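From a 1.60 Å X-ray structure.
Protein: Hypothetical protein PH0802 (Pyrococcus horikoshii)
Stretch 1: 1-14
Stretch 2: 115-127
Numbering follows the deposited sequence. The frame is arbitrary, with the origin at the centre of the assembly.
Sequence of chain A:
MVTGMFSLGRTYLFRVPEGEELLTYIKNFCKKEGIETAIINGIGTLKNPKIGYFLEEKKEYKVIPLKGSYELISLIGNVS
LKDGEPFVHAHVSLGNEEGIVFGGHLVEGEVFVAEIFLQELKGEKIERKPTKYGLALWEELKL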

ATOM      1  N   MET A   1      -8.136 -28.185  -1.123  1.00 27.09           N
ATOM      2  CA  MET A   1      -8.282 -27.238  -2.259  1.00 26.73           C
ATOM      3  C   MET A   1      -7.994 -25.821  -1.780  1.00 24.59           C
ATOM      4  O   MET A   1      -8.530 -25.421  -0.741  1.00 26.24           O
ATOM      5  CB  MET A   1      -9.570 -27.416  -3.026  1.00 27.45           C
ATOM      6  CG  MET A   1     -10.614 -26.351  -3.074  1.00 30.63           C
ATOM      7  SD  MET A   1     -11.980 -26.512  -4.160  1.00 39.97           S
ATOM      8  CE  MET A   1     -13.114 -25.309  -3.419  1.00 38.83           C
ATOM      9  N   VAL A   2      -7.343 -25.047  -2.608  1.00 21.40           N
ATOM     10  CA  VAL A   2      -7.072 -23.652  -2.267  1.00 19.00           C
ATOM     11  C   VAL A   2      -8.353 -22.830  -2.437  1.00 17.21           C
ATOM     12  O   VAL A   2      -8.984 -22.873  -3.482  1.00 17.48           O
ATOM     13  CB  VAL A   2      -5.939 -23.113  -3.155  1.00 18.23           C
ATOM     14  CG1 VAL A   2      -5.664 -21.636  -2.863  1.00 18.71           C
ATOM     15  CG2 VAL A   2      -4.685 -23.937  -2.934  1.00 19.46           C
ATOM     16  N   THR A   3      -8.752 -22.098  -1.409  1.00 14.74           N
ATOM     17  CA  THR A   3      -9.819 -21.113  -1.564  1.00 14.37           C
ATOM     18  C   THR A   3      -9.348 -19.680  -1.435  1.00 13.36           C
ATOM     19  O   THR A   3     -10.033 -18.793  -1.875  1.00 15.42           O
ATOM     20  CB  THR A   3     -10.957 -21.323  -0.558  1.00 13.98           C
ATOM     21  OG1 THR A   3     -10.545 -20.952   0.772  1.00 13.04           O
ATOM     22  CG2 THR A   3     -11.323 -22.805  -0.450  1.00 14.67           C
ATOM     23  N   GLY A   4      -8.228 -19.456  -0.765  1.00 12.55           N
ATOM     24  CA  GLY A   4      -7.740 -18.126  -0.550  1.00 11.55           C
ATOM     25  C   GLY A   4      -8.502 -17.331   0.486  1.00 11.03           C
ATOM     26  O   GLY A   4      -8.182 -16.162   0.669  1.00 10.32           O
ATOM     27  N   MET A   5      -9.488 -17.938   1.161  1.00 11.15           N
ATOM     28  CA  MET A   5     -10.332 -17.200   2.099  1.00 12.04           C
ATOM     29  C   MET A   5      -9.876 -17.477   3.545  1.00 11.48           C
ATOM     30  O   MET A   5      -9.613 -18.633   3.949  1.00 12.44           O
ATOM     31  CB  MET A   5     -11.820 -17.520   1.901  1.00 13.34           C
ATOM     32  CG  MET A   5     -12.704 -16.806   2.893  1.00 15.97           C
ATOM     33  SD  MET A   5     -14.495 -17.096   2.799  1.00 22.36           S
ATOM     34  CE  MET A   5     -14.651 -16.609   1.752  1.00  6.81           C
ATOM     35  N   PHE A   6      -9.779 -16.396   4.309  1.00  9.62           N
ATOM     36  CA  PHE A   6      -9.292 -16.422   5.680  1.00  9.65           C
ATOM     37  C   PHE A   6     -10.169 -15.570   6.583  1.00 10.01           C
ATOM     38  O   PHE A   6     -10.889 -14.677   6.128  1.00 10.94           O
ATOM     39  CB  PHE A   6      -7.858 -15.869   5.754  1.00  9.09           C
ATOM     40  CG  PHE A   6      -6.890 -16.650   4.958  1.00  9.51           C
ATOM     41  CD1 PHE A   6      -6.271 -17.762   5.504  1.00 12.19           C
ATOM     42  CD2 PHE A   6      -6.663 -16.349   3.626  1.00  9.27           C
ATOM     43  CE1 PHE A   6      -5.405 -18.518   4.740  1.00 12.09           C
ATOM     44  CE2 PHE A   6      -5.805 -17.102   2.864  1.00  7.93           C
ATOM     45  CZ  PHE A   6      -5.182 -18.211   3.429  1.00 10.68           C
ATOM     46  N   SER A   7     -10.082 -15.837   7.880  1.00  9.56           N
ATOM     47  CA  SER A   7     -10.701 -14.981   8.861  1.00 10.29           C
ATOM     48  C   SER A   7      -9.679 -13.984   9.380  1.00  9.93           C
ATOM     49  O   SER A   7      -8.447 -14.198   9.324  1.00  9.97           O
ATOM     50  CB  SER A   7     -11.299 -15.776  10.038  1.00 11.57           C
ATOM     51  OG  SER A   7     -10.325 -16.498  10.741  1.00 16.09           O
ATOM     52  N   LEU A   8     -10.181 -12.889   9.915  1.00  9.46           N
ATOM     53  CA  LEU A   8      -9.297 -11.836  10.424  1.00  9.54           C
ATOM     54  C   LEU A   8      -8.884 -12.209  11.845  1.00  9.92           C
ATOM     55  O   LEU A   8      -9.732 -12.336  12.744  1.00 12.40           O
ATOM     56  CB  LEU A   8      -9.995 -10.468  10.395  1.00 10.75           C
ATOM     57  CG  LEU A   8     -10.242  -9.925   9.003  1.00 11.32           C
ATOM     58  CD1 LEU A   8     -11.373  -8.848   9.039  1.00 12.92           C
ATOM     59  CD2 LEU A   8      -8.946  -9.342   8.393  1.00 11.94           C
ATOM     60  N   GLY A   9      -7.593 -12.417  12.033  1.00  9.29           N
ATOM     61  CA  GLY A   9      -7.028 -12.608  13.346  1.00  8.52           C
ATOM     62  C   GLY A   9      -6.638 -11.321  14.012  1.00  8.10           C
ATOM     63  O   GLY A   9      -7.298 -10.291  13.842  1.00  8.73           O
ATOM     64  N   ARG A  10      -5.551 -11.386  14.769  1.00  7.43           N
ATOM     65  CA  ARG A  10      -5.062 -10.262  15.543  1.00  7.76           C
ATOM     66  C   ARG A  10      -4.561  -9.163  14.620  1.00  7.63           C
ATOM     67  O   ARG A  10      -4.047  -9.437  13.529  1.00  8.20           O
ATOM     68  CB  ARG A  10      -3.981 -10.719  16.527  1.00  7.21           C
ATOM     69  CG  ARG A  10      -4.534 -11.638  17.611  1.00  7.24           C
ATOM     70  CD  ARG A  10      -3.481 -12.372  18.375  1.00  6.18           C
ATOM     71  NE  ARG A  10      -2.838 -13.393  17.564  1.00  7.69           N
ATOM     72  CZ  ARG A  10      -1.697 -14.030  17.843  1.00  7.10           C
ATOM     73  NH1 ARG A  10      -1.260 -14.964  16.988  1.00  9.15           N
ATOM     74  NH2 ARG A  10      -1.012 -13.748  18.940  1.00  8.26           N
ATOM     75  N   THR A  11      -4.734  -7.939  15.082  1.00  7.96           N
ATOM     76  CA  THR A  11      -4.410  -6.721  14.332  1.00  7.58           C
ATOM     77  C   THR A  11      -3.392  -5.880  15.131  1.00  6.77           C
ATOM     78  O   THR A  11      -3.526  -5.719  16.342  1.00  7.61           O
ATOM     79  CB  THR A  11      -5.697  -5.924  14.119  1.00  7.78           C
ATOM     80  OG1 THR A  11      -6.685  -6.750  13.476  1.00  8.19           O
ATOM     81  CG2 THR A  11      -5.442  -4.733  13.211  1.00  8.73           C
ATOM     82  N   TYR A  12      -2.372  -5.337  14.454  1.00  7.27           N
ATOM     83  CA  TYR A  12      -1.309  -4.600  15.102  1.00  7.54           C
ATOM     84  C   TYR A  12      -0.868  -3.347  14.342  1.00  7.95           C
ATOM     85  O   TYR A  12      -0.940  -3.288  13.116  1.00  7.74           O
ATOM     86  CB  TYR A  12      -0.063  -5.478  15.275  1.00  7.79           C
ATOM     87  CG  TYR A  12      -0.261  -6.839  15.947  1.00  7.49           C
ATOM     88  CD1 TYR A  12       0.054  -7.020  17.281  1.00  7.80           C
ATOM     89  CD2 TYR A  12      -0.729  -7.937  15.231  1.00  8.98           C
ATOM     90  CE1 TYR A  12      -0.082  -8.252  17.882  1.00  8.90           C
ATOM     91  CE2 TYR A  12      -0.843  -9.170  15.822  1.00  9.53           C
ATOM     92  CZ  TYR A  12      -0.532  -9.317  17.146  1.00  8.97           C
ATOM     93  OH  TYR A  12      -0.622 -10.573  17.731  1.00 10.91           O
ATOM     94  N   LEU A  13      -0.408  -2.356  15.091  1.00  7.99           N
ATOM     95  CA  LEU A  13       0.152  -1.126  14.551  1.00  7.19           C
ATOM     96  C   LEU A  13       1.234  -0.707  15.522  1.00  7.88           C
ATOM     97  O   LEU A  13       0.946  -0.551  16.707  1.00  8.75           O
ATOM     98  CB  LEU A  13      -0.921  -0.031  14.426  1.00  8.29           C
ATOM     99  CG  LEU A  13      -0.384   1.279  13.829  1.00  7.85           C
ATOM    100  CD1 LEU A  13       0.167   1.085  12.416  1.00  7.99           C
ATOM    101  CD2 LEU A  13      -1.479   2.335  13.863  1.00  9.43           C
ATOM    102  N   PHE A  14       2.464  -0.566  15.032  1.00  7.58           N
ATOM    103  CA  PHE A  14       3.602  -0.348  15.921  1.00  7.63           C
ATOM    104  C   PHE A  14       4.751   0.330  15.221  1.00  8.54           C
ATOM    105  O   PHE A  14       4.878   0.287  13.973  1.00  8.27           O
ATOM    106  CB  PHE A  14       4.085  -1.669  16.552  1.00  7.82           C
ATOM    107  CG  PHE A  14       4.344  -2.776  15.567  1.00  8.51           C
ATOM    108  CD1 PHE A  14       5.528  -2.842  14.849  1.00  9.21           C
ATOM    109  CD2 PHE A  14       3.388  -3.727  15.339  1.00  9.81           C
ATOM    110  CE1 PHE A  14       5.733  -3.862  13.904  1.00 10.72           C
ATOM    111  CE2 PHE A  14       3.585  -4.737  14.426  1.00 11.94           C
ATOM    112  CZ  PHE A  14       4.749  -4.800  13.687  1.00 10.67           C
TER
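Stretch 2 115-127: EIFLQELKGEKIE

How does stretch 2 lie on stretch 1? It runs as an extended strand from Glu115 to about Gly123, antiparallel to the strand that ends stretch 1, with 131° between their N-to-C directions, so the pair is strongly twisted. Phe14 pairs with Ile116, Tyr12 with Leu118 and Ser7 with Lys122, each through two backbone hydrogen bonds: Phe14 N to Ile116 O is 3.0 Å and Ile116 N to Phe14 O 2.9 Å, Tyr12 N to Leu118 O 2.9 Å and Leu118 N to Tyr12 O 3.0 Å, Ser7 N to Lys122 O 2.8 Å and Lys122 N to Ser7 O 2.9 Å. Between them, Leu13 faces Phe117 (CA to CA 4.5 Å), Thr11 faces Gln119 (CA to CA 4.7 Å) and Leu8 faces Leu121 (CA to CA 5.0 Å).

What happens where the register slips? Between Leu8 and Thr11 stretch 1 carries one extra residue, a beta bulge, and Glu120 serves both of its central residues. Glu120 O accepts from Gly9 N at 2.9 Å, while Glu120 N donates to Arg10 O at 2.8 Å. The side chain of Glu120, with chi1 and chi2 both t, reaches back to the bulge: OE2 takes Arg10 N and Arg10 NE, each at 2.9 Å, and OE1 takes Arg10 NH1 at 3.0 Å. Arg10 folds its guanidinium into this salt bridge with chi1 m, chi2 t and chi3 m. Lys122 NZ also binds Glu120 OE1 at 2.9 Å, so the one carboxylate binds two positive groups, whose Arg10 NH1 and Lys122 NZ are 4.1 Å apart, and offsets part of their repulsion. Gly9 leaves room for this arrangement, since a CB there would lie 2.6 Å from Glu120 OE2.

Which side chains pack across the sheet? On one face Tyr12 (chi1 m) brings CD2 to 3.9 Å from Leu118 CD2, and Phe14 (chi1 p) swings its ring over Ile116, with CE1 3.6 Å from Ile116 CB and Ile116 O over one ring face. On the other face Leu13 (t, p) sets CD1 4.2 Å from Phe117 CB, and Leu8 (m, t) sets CD2 4.1 Å from Leu121 CD2.

How is the N-terminal end held? Phe6, with chi1 m, points toward stretch 2; its CB lies 3.8 Å from Leu121 CB and its CZ 3.9 Å from Ile126 CG2. Gly123 suits this position, because a CB on it would come within 2.9 Å of Phe6 CD1. Glu124, at chi1 p and chi2 t, extends its carboxylate to the loop: OE1 accepts from Thr3 N and Gly4 N, both at 3.0 Å, and OE2 from Thr3 OG1 at 2.7 Å.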

ATOM      1  N   GLU A 115       6.788   2.383  10.746  1.00  7.88           N
ATOM      2  CA  GLU A 115       5.473   2.360  11.324  1.00  7.74           C
ATOM      3  C   GLU A 115       4.744   1.317  10.502  1.00  7.43           C
ATOM      4  O   GLU A 115       4.408   1.537   9.321  1.00  7.52           O
ATOM      5  CB  GLU A 115       4.811   3.739  11.272  1.00  8.42           C
ATOM      6  CG  GLU A 115       5.556   4.729  12.165  1.00  8.27           C
ATOM      7  CD  GLU A 115       5.137   6.177  12.018  1.00 10.11           C
ATOM      8  OE1 GLU A 115       4.261   6.511  11.201  1.00  8.58           O
ATOM      9  OE2 GLU A 115       5.725   7.032  12.721  1.00 11.52           O
ATOM     10  N   ILE A 116       4.624   0.156  11.119  1.00  7.74           N
ATOM     11  CA  ILE A 116       4.071  -1.026  10.468  1.00  8.03           C
ATOM     12  C   ILE A 116       2.676  -1.441  10.977  1.00  8.50           C
ATOM     13  O   ILE A 116       2.428  -1.495  12.212  1.00  7.64           O
ATOM     14  CB  ILE A 116       5.072  -2.192  10.734  1.00  9.21           C
ATOM     15  CG1 ILE A 116       6.512  -1.880  10.258  1.00  9.78           C
ATOM     16  CG2 ILE A 116       4.554  -3.481  10.132  1.00 11.00           C
ATOM     17  CD1 ILE A 116       6.683  -1.407   8.833  1.00 10.01           C
ATOM     18  N   PHE A 117       1.843  -1.803  10.003  1.00  8.35           N
ATOM     19  CA  PHE A 117       0.510  -2.341  10.215  1.00  8.16           C
ATOM     20  C   PHE A 117       0.588  -3.818   9.836  1.00  7.48           C
ATOM     21  O   PHE A 117       1.102  -4.162   8.773  1.00  6.64           O
ATOM     22  CB  PHE A 117      -0.562  -1.659   9.361  1.00  8.52           C
ATOM     23  CG  PHE A 117      -1.902  -2.323   9.444  1.00  8.70           C
ATOM     24  CD1 PHE A 117      -2.381  -3.093   8.407  1.00 11.85           C
ATOM     25  CD2 PHE A 117      -2.681  -2.186  10.589  1.00  8.40           C
ATOM     26  CE1 PHE A 117      -3.642  -3.720   8.494  1.00 11.61           C
ATOM     27  CE2 PHE A 117      -3.935  -2.806  10.668  1.00  9.01           C
ATOM     28  CZ  PHE A 117      -4.405  -3.553   9.624  1.00 11.35           C
ATOM     29  N   LEU A 118       0.074  -4.675  10.714  1.00  7.66           N
ATOM     30  CA  LEU A 118       0.127  -6.113  10.494  1.00  7.64           C
ATOM     31  C   LEU A 118      -1.209  -6.735  10.835  1.00  7.78           C
ATOM     32  O   LEU A 118      -1.733  -6.508  11.930  1.00  8.84           O
ATOM     33  CB  LEU A 118       1.241  -6.731  11.315  1.00  8.58           C
ATOM     34  CG  LEU A 118       1.499  -8.191  11.012  1.00 10.70           C
ATOM     35  CD1 LEU A 118       2.949  -8.518  11.293  1.00 13.76           C
ATOM     36  CD2 LEU A 118       0.600  -9.151  11.807  1.00 12.02           C
ATOM     37  N   GLN A 119      -1.789  -7.483   9.891  1.00  7.30           N
ATOM     38  CA  GLN A 119      -3.087  -8.118  10.078  1.00  7.47           C
ATOM     39  C   GLN A 119      -2.907  -9.615   9.906  1.00  8.60           C
ATOM     40  O   GLN A 119      -2.669 -10.109   8.789  1.00  8.12           O
ATOM     41  CB  GLN A 119      -4.136  -7.571   9.081  1.00  7.75           C
ATOM     42  CG  GLN A 119      -5.471  -8.313   9.110  1.00  7.69           C
ATOM     43  CD  GLN A 119      -6.126  -8.177  10.484  1.00  7.78           C
ATOM     44  OE1 GLN A 119      -6.287  -9.186  11.219  1.00 11.37           O
ATOM     45  NE2 GLN A 119      -6.455  -6.966  10.855  1.00  6.06           N
ATOM     46  N   GLU A 120      -3.103 -10.332  11.009  1.00  8.10           N
ATOM     47  CA  GLU A 120      -3.016 -11.780  10.981  1.00  8.19           C
ATOM     48  C   GLU A 120      -4.233 -12.341  10.270  1.00  8.62           C
ATOM     49  O   GLU A 120      -5.320 -11.788  10.401  1.00  8.94           O
ATOM     50  CB  GLU A 120      -2.985 -12.314  12.426  1.00  8.22           C
ATOM     51  CG  GLU A 120      -3.003 -13.814  12.546  1.00  9.47           C
ATOM     52  CD  GLU A 120      -3.066 -14.293  13.969  1.00  9.64           C
ATOM     53  OE1 GLU A 120      -2.427 -15.340  14.236  1.00 10.06           O
ATOM     54  OE2 GLU A 120      -3.751 -13.651  14.802  1.00  9.86           O
ATOM     55  N   LEU A 121      -4.031 -13.424   9.520  1.00  9.30           N
ATOM     56  CA  LEU A 121      -5.103 -14.159   8.846  1.00  9.43           C
ATOM     57  C   LEU A 121      -5.107 -15.607   9.321  1.00 10.61           C
ATOM     58  O   LEU A 121      -4.033 -16.193   9.527  1.00 12.23           O
ATOM     59  CB  LEU A 121      -4.846 -14.142   7.348  1.00  9.72           C
ATOM     60  CG  LEU A 121      -4.823 -12.760   6.689  1.00  8.90           C
ATOM     61  CD1 LEU A 121      -4.591 -12.896   5.195  1.00 11.66           C
ATOM     62  CD2 LEU A 121      -6.075 -11.897   6.977  1.00 10.76           C
ATOM     63  N   LYS A 122      -6.314 -16.156   9.538  1.00 10.49           N
ATOM     64  CA  LYS A 122      -6.496 -17.494  10.089  1.00 10.75           C
ATOM     65  C   LYS A 122      -7.285 -18.321   9.089  1.00 11.47           C
ATOM     66  O   LYS A 122      -8.267 -17.877   8.515  1.00 11.86           O
ATOM     67  CB  LYS A 122      -7.282 -17.453  11.405  1.00 11.12           C
ATOM     68  CG  LYS A 122      -6.756 -16.538  12.503  1.00 16.14           C
ATOM     69  CD  LYS A 122      -5.567 -17.118  13.145  1.00 17.30           C
ATOM     70  CE  LYS A 122      -5.479 -16.688  14.606  1.00 21.05           C
ATOM     71  NZ  LYS A 122      -4.318 -17.184  15.334  1.00 21.09           N
ATOM     72  N   GLY A 123      -6.851 -19.542   8.876  1.00 11.93           N
ATOM     73  CA  GLY A 123      -7.564 -20.415   7.968  1.00 12.67           C
ATOM     74  C   GLY A 123      -6.701 -21.524   7.447  1.00 12.55           C
ATOM     75  O   GLY A 123      -5.847 -22.085   8.135  1.00 13.79           O
ATOM     76  N   GLU A 124      -6.955 -21.845   6.201  1.00 12.34           N
ATOM     77  CA  GLU A 124      -6.298 -22.925   5.522  1.00 12.78           C
ATOM     78  C   GLU A 124      -4.824 -22.650   5.358  1.00 13.16           C
ATOM     79  O   GLU A 124      -4.362 -21.515   5.477  1.00 12.25           O
ATOM     80  CB  GLU A 124      -6.945 -23.107   4.149  1.00 13.47           C
ATOM     81  CG  GLU A 124      -6.570 -22.006   3.150  1.00 13.38           C
ATOM     82  CD  GLU A 124      -7.411 -22.004   1.897  1.00 12.67           C
ATOM     83  OE1 GLU A 124      -6.863 -21.633   0.829  1.00 12.64           O
ATOM     84  OE2 GLU A 124      -8.627 -22.321   1.993  1.00 13.13           O
ATOM     85  N   LYS A 125      -4.084 -23.705   5.054  1.00 13.85           N
ATOM     86  CA  LYS A 125      -2.670 -23.597   4.848  1.00 14.09           C
ATOM     87  C   LYS A 125      -2.403 -22.716   3.646  1.00 12.97           C
ATOM     88  O   LYS A 125      -3.132 -22.748   2.633  1.00 12.80           O
ATOM     89  CB  LYS A 125      -2.066 -24.974   4.649  1.00 15.54           C
ATOM     90  CG  LYS A 125      -1.998 -25.723   5.975  1.00 17.02           C
ATOM     91  CD  LYS A 125      -1.292 -27.046   5.833  1.00 21.66           C
ATOM     92  CE  LYS A 125      -1.513 -27.901   7.062  1.00 25.25           C
ATOM     93  NZ  LYS A 125      -1.407 -29.341   6.664  1.00 28.59           N
ATOM     94  N   ILE A 126      -1.302 -21.976   3.774  1.00 11.89           N
ATOM     95  CA  ILE A 126      -0.829 -21.080   2.726  1.00 11.86           C
ATOM     96  C   ILE A 126       0.683 -21.022   2.928  1.00 12.07           C
ATOM     97  O   ILE A 126       1.198 -20.285   3.750  1.00 13.76           O
ATOM     98  CB  ILE A 126      -1.535 -19.686   2.699  1.00 11.25           C
ATOM     99  CG1 ILE A 126      -1.062 -18.833   1.530  1.00 11.81           C
ATOM    100  CG2 ILE A 126      -1.393 -18.945   4.002  1.00 12.15           C
ATOM    101  CD1 ILE A 126      -1.882 -17.569   1.364  1.00  9.99           C
ATOM    102  N   GLU A 127       1.371 -21.952   2.291  1.00 11.54           N
ATOM    103  CA  GLU A 127       2.801 -22.147   2.542  1.00 11.44           C
ATOM    104  C   GLU A 127       3.684 -21.932   1.314  1.00 10.78           C
ATOM    105  O   GLU A 127       3.307 -22.354   0.193  1.00 10.80           O
ATOM    106  CB  GLU A 127       2.908 -23.607   3.011  1.00 13.04           C
ATOM    107  CG  GLU A 127       4.296 -24.060   3.424  1.00 15.59           C
ATOM    108  CD  GLU A 127       4.296 -25.426   4.102  1.00 18.00           C
ATOM    109  OE1 GLU A 127       3.196 -26.031   4.340  1.00 19.15           O
ATOM    110  OE2 GLU A 127       5.425 -25.886   4.385  1.00 21.08           O
TER